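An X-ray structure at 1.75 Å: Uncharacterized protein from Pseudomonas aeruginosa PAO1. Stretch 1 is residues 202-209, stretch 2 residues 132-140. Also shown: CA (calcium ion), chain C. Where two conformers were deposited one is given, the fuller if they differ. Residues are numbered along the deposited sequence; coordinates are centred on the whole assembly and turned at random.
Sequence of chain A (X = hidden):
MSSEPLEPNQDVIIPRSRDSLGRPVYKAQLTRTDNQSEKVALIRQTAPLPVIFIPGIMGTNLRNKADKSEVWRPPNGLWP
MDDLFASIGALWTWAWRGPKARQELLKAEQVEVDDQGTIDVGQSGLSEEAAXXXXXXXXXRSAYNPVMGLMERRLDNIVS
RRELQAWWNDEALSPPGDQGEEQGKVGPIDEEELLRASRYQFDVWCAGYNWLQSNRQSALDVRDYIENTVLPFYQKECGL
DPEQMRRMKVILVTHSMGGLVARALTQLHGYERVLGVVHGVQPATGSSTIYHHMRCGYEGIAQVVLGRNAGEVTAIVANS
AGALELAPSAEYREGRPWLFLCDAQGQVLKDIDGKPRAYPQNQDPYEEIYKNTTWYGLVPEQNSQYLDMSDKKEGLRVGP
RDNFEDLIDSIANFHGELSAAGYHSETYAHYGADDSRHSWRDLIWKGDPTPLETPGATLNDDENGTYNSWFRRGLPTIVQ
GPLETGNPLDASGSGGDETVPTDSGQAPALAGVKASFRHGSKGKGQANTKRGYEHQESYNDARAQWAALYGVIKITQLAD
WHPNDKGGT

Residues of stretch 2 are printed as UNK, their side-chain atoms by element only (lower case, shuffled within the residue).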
# COMPACT_ATOMS: atom_id res chain seq x y z
N PHE A 202 -10.43 -21.83 -17.85
CA PHE A 202 -10.05 -20.96 -16.75
C PHE A 202 -8.95 -20.04 -17.24
O PHE A 202 -8.06 -20.48 -17.96
CB PHE A 202 -9.55 -21.78 -15.57
CG PHE A 202 -10.55 -22.75 -15.03
CD1 PHE A 202 -11.36 -22.41 -13.96
CD2 PHE A 202 -10.69 -24.02 -15.60
CE1 PHE A 202 -12.29 -23.31 -13.45
CE2 PHE A 202 -11.62 -24.92 -15.10
CZ PHE A 202 -12.41 -24.57 -14.02
N ASP A 203 -9.02 -18.78 -16.85
CA ASP A 203 -7.94 -17.81 -17.10
C ASP A 203 -7.72 -17.04 -15.80
O ASP A 203 -8.68 -16.59 -15.18
CB ASP A 203 -8.36 -16.79 -18.16
CG ASP A 203 -8.37 -17.36 -19.57
OD1 ASP A 203 -7.61 -18.30 -19.86
OD2 ASP A 203 -9.12 -16.82 -20.41
N VAL A 204 -6.46 -16.86 -15.42
CA VAL A 204 -6.15 -16.14 -14.17
C VAL A 204 -5.90 -14.66 -14.45
O VAL A 204 -5.00 -14.32 -15.21
CB VAL A 204 -4.91 -16.71 -13.49
CG1 VAL A 204 -4.62 -15.96 -12.18
CG2 VAL A 204 -5.09 -18.23 -13.21
N TRP A 205 -6.69 -13.80 -13.81
CA TRP A 205 -6.55 -12.35 -13.93
C TRP A 205 -6.10 -11.83 -12.58
O TRP A 205 -6.46 -12.38 -11.55
CB TRP A 205 -7.88 -11.71 -14.31
CG TRP A 205 -8.34 -12.10 -15.68
CD1 TRP A 205 -8.88 -13.29 -16.05
CD2 TRP A 205 -8.28 -11.29 -16.86
NE1 TRP A 205 -9.18 -13.27 -17.40
CE2 TRP A 205 -8.81 -12.06 -17.92
CE3 TRP A 205 -7.84 -9.99 -17.13
CZ2 TRP A 205 -8.92 -11.57 -19.22
CZ3 TRP A 205 -7.94 -9.50 -18.43
CH2 TRP A 205 -8.47 -10.30 -19.46
N CYS A 206 -5.30 -10.77 -12.58
CA CYS A 206 -4.65 -10.30 -11.36
C CYS A 206 -5.25 -8.98 -10.89
O CYS A 206 -4.99 -7.93 -11.49
CB CYS A 206 -3.16 -10.12 -11.60
SG CYS A 206 -2.22 -9.73 -10.10
N ALA A 207 -6.02 -9.04 -9.81
CA ALA A 207 -6.69 -7.86 -9.29
C ALA A 207 -5.84 -7.13 -8.26
O ALA A 207 -6.21 -7.02 -7.09
CB ALA A 207 -8.04 -8.23 -8.69
N GLY A 208 -4.69 -6.61 -8.70
CA GLY A 208 -3.89 -5.78 -7.81
C GLY A 208 -4.72 -4.60 -7.33
O GLY A 208 -5.66 -4.17 -8.01
N TYR A 209 -4.39 -4.07 -6.15
CA TYR A 209 -5.18 -3.00 -5.57
C TYR A 209 -4.34 -2.07 -4.70
O TYR A 209 -3.25 -2.42 -4.26
CB TYR A 209 -6.37 -3.57 -4.78
CG TYR A 209 -5.95 -4.39 -3.58
CD1 TYR A 209 -5.76 -5.76 -3.69
CD2 TYR A 209 -5.76 -3.80 -2.35
CE1 TYR A 209 -5.37 -6.51 -2.61
CE2 TYR A 209 -5.36 -4.55 -1.24
CZ TYR A 209 -5.18 -5.90 -1.38
OH TYR A 209 -4.79 -6.65 -0.28
N UNK A 132 0.76 -9.53 -19.16
CA UNK A 132 0.66 -8.11 -18.84
C UNK A 132 -0.80 -7.64 -18.91
O UNK A 132 -1.30 -6.96 -18.01
c UNK A 132 1.41 -5.79 -19.71
n UNK A 132 5.89 -6.42 -18.20
n UNK A 132 3.85 -5.74 -19.07
c UNK A 132 2.52 -5.13 -18.92
c UNK A 132 4.70 -5.85 -18.06
c UNK A 132 1.56 -7.29 -19.78
n UNK A 132 4.33 -5.37 -16.87
N UNK A 133 -1.49 -8.01 -19.99
CA UNK A 133 -2.91 -7.69 -20.11
C UNK A 133 -3.71 -8.27 -18.96
O UNK A 133 -4.69 -7.67 -18.51
c UNK A 133 -3.73 -5.92 -22.48
c UNK A 133 -3.47 -8.20 -21.44
c UNK A 133 -3.48 -7.96 -23.95
c UNK A 133 -3.09 -7.30 -22.62
N UNK A 134 -3.30 -9.45 -18.50
CA UNK A 134 -3.98 -10.10 -17.37
C UNK A 134 -3.62 -9.44 -16.04
O UNK A 134 -4.11 -9.86 -15.00
c UNK A 134 -5.18 -15.29 -19.17
n UNK A 134 -5.30 -16.24 -20.10
c UNK A 134 -3.94 -12.41 -18.51
n UNK A 134 -5.48 -14.03 -19.46
c UNK A 134 -3.62 -11.58 -17.28
c UNK A 134 -5.35 -12.93 -18.50
n UNK A 134 -4.74 -15.60 -17.94
N UNK A 135 -2.73 -8.45 -16.07
CA UNK A 135 -2.36 -7.71 -14.87
C UNK A 135 -1.31 -8.34 -13.97
O UNK A 135 -1.11 -7.92 -12.82
N UNK A 136 -0.60 -9.34 -14.48
CA UNK A 136 0.35 -10.05 -13.63
C UNK A 136 1.55 -9.18 -13.24
O UNK A 136 2.29 -9.53 -12.33
c UNK A 136 -0.20 -12.39 -14.52
c UNK A 136 -1.19 -14.41 -14.91
c UNK A 136 1.12 -15.88 -15.15
c UNK A 136 -1.56 -12.24 -14.52
c UNK A 136 0.85 -11.32 -14.31
c UNK A 136 -0.13 -16.49 -15.29
n UNK A 136 -2.16 -13.47 -14.74
c UNK A 136 0.06 -13.76 -14.78
c UNK A 136 -1.29 -15.78 -15.17
c UNK A 136 1.23 -14.52 -14.90
N UNK A 137 1.73 -8.04 -13.92
CA UNK A 137 2.81 -7.13 -13.60
C UNK A 137 2.40 -6.12 -12.54
O UNK A 137 3.12 -5.16 -12.29
N UNK A 138 1.24 -6.33 -11.95
CA UNK A 138 0.75 -5.45 -10.89
C UNK A 138 1.28 -5.82 -9.52
O UNK A 138 1.17 -5.03 -8.59
c UNK A 138 -0.77 -5.55 -10.79
n UNK A 138 -5.25 -5.22 -12.88
c UNK A 138 -3.00 -5.30 -11.79
c UNK A 138 -1.55 -4.89 -11.90
c UNK A 138 -3.81 -4.84 -13.01
N UNK A 139 1.80 -7.03 -9.39
CA UNK A 139 2.08 -7.60 -8.06
C UNK A 139 3.49 -8.17 -7.92
O UNK A 139 4.17 -8.45 -8.91
c UNK A 139 1.12 -9.85 -8.69
c UNK A 139 -0.34 -8.11 -7.62
c UNK A 139 1.06 -8.69 -7.69
N UNK A 140 3.92 -8.35 -6.67
CA UNK A 140 5.25 -8.86 -6.37
C UNK A 140 5.51 -10.16 -7.15
O UNK A 140 4.76 -11.14 -7.03
c UNK A 140 6.80 -9.41 -4.41
s UNK A 140 6.86 -9.52 -2.61
c UNK A 140 8.61 -9.79 -2.37
c UNK A 140 5.40 -9.09 -4.87
CA CA C . -6.27 -20.35 -19.54
O HOH W 1 -4.97 -19.26 -21.47
O HOH W 2 -6.47 -4.24 -10.56
O HOH W 3 -7.78 -21.10 -21.57

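Position 132 lies in the last turn of a helix and carries three carbons, a nitrogen, then a carbon bearing two more nitrogens: a guanidinium group, so Arg132. Its side chain stays far from stretch 1 and finds its hydrogen bonds elsewhere in the structure.

Position 133 has four side-chain carbons, forked at the second, which is leucine. CB of Leu133 stays 5.5 Å from CZ3 of Trp205, the nearest its side chain comes to stretch 1; the contact comes from O of Leu133, 3.7 Å from CZ3 of Trp205.

Position 134 again shows three carbons, a nitrogen and a carbon with two nitrogens. The chain passes over the indole of Trp205, and one terminal nitrogen reaches the carbonyl oxygen of Val204. This is Arg134, whose length and branched end suit several tasks at once. CD of Arg134 sits over the face of the six-membered ring of Trp205, 3.7 Å from the centroid, a CH-pi contact. NH1 of Arg134 donates to O of Val204 at 3.0 Å, near the guanidinium plane. Asp203 lies over one face of the guanidinium, so the long salt bridge from OD2 of Asp203 to NH2 of Arg134, 3.9 Å, rests on charge alone.

Position 135 has no side-chain atoms and is Gly135. Its phi of 83° favours glycine as the chain leaves the helix in a Schellman motif, with N of Gly135 bonded to O of Arg132 at 2.8 Å. A CB would also clash with O of Cys206, 2.9 Å away.

Position 136 has one carbon leading to fused five- and six-membered rings of eight carbons and one nitrogen; the nitrogen meets the carbonyl oxygen of Val204. In Trp136, NE1 makes a nearly straight 3.0 Å hydrogen bond to O of Val204, while CZ2 of Trp136 packs 4.1 Å from CB of Val204.

Position 137 is bare, hence Gly137. It does not touch stretch 1, but a CB here would lie 2.5 Å from NH1 of Arg132, so the absence of a side chain makes room for that arginine.

Position 138 bears four carbons in a row ending in a nitrogen that meets the carbonyl oxygen of Cys206: Lys138. Extended beyond chi1, it carries NZ of Lys138 to O of Cys206 at 3.1 Å. Water 2 accepts from NZ of Lys138 at 2.8 Å and donates to O of Gly208 at 2.7 Å.

Position 139 has one carbon carrying two others, one of which meets SG of Cys206: a valine. CG1 of Val139 lies 3.5 Å from SG of Cys206, a compact apolar fit.

Position 140 has two carbons, a sulfur and a carbon, unbranched: Met140, at the N-cap position and out of reach of stretch 1.

The contact matches donors and one backbone acceptor of stretch 2 to the strand, with a water linking Lys138 to the loop that follows. O of Val204 accepts from both Arg134 and Trp136. N of Cys206 donates to O of Arg134 at 2.8 Å. At one end a calcium ion binds O of Phe202 at 2.4 Å and OD1 of Asp203 at 2.5 Å, so the carboxylate over the Arg134 guanidinium is also a metal ligand.

Stretch 2 (132-140) RLRGWGKVM
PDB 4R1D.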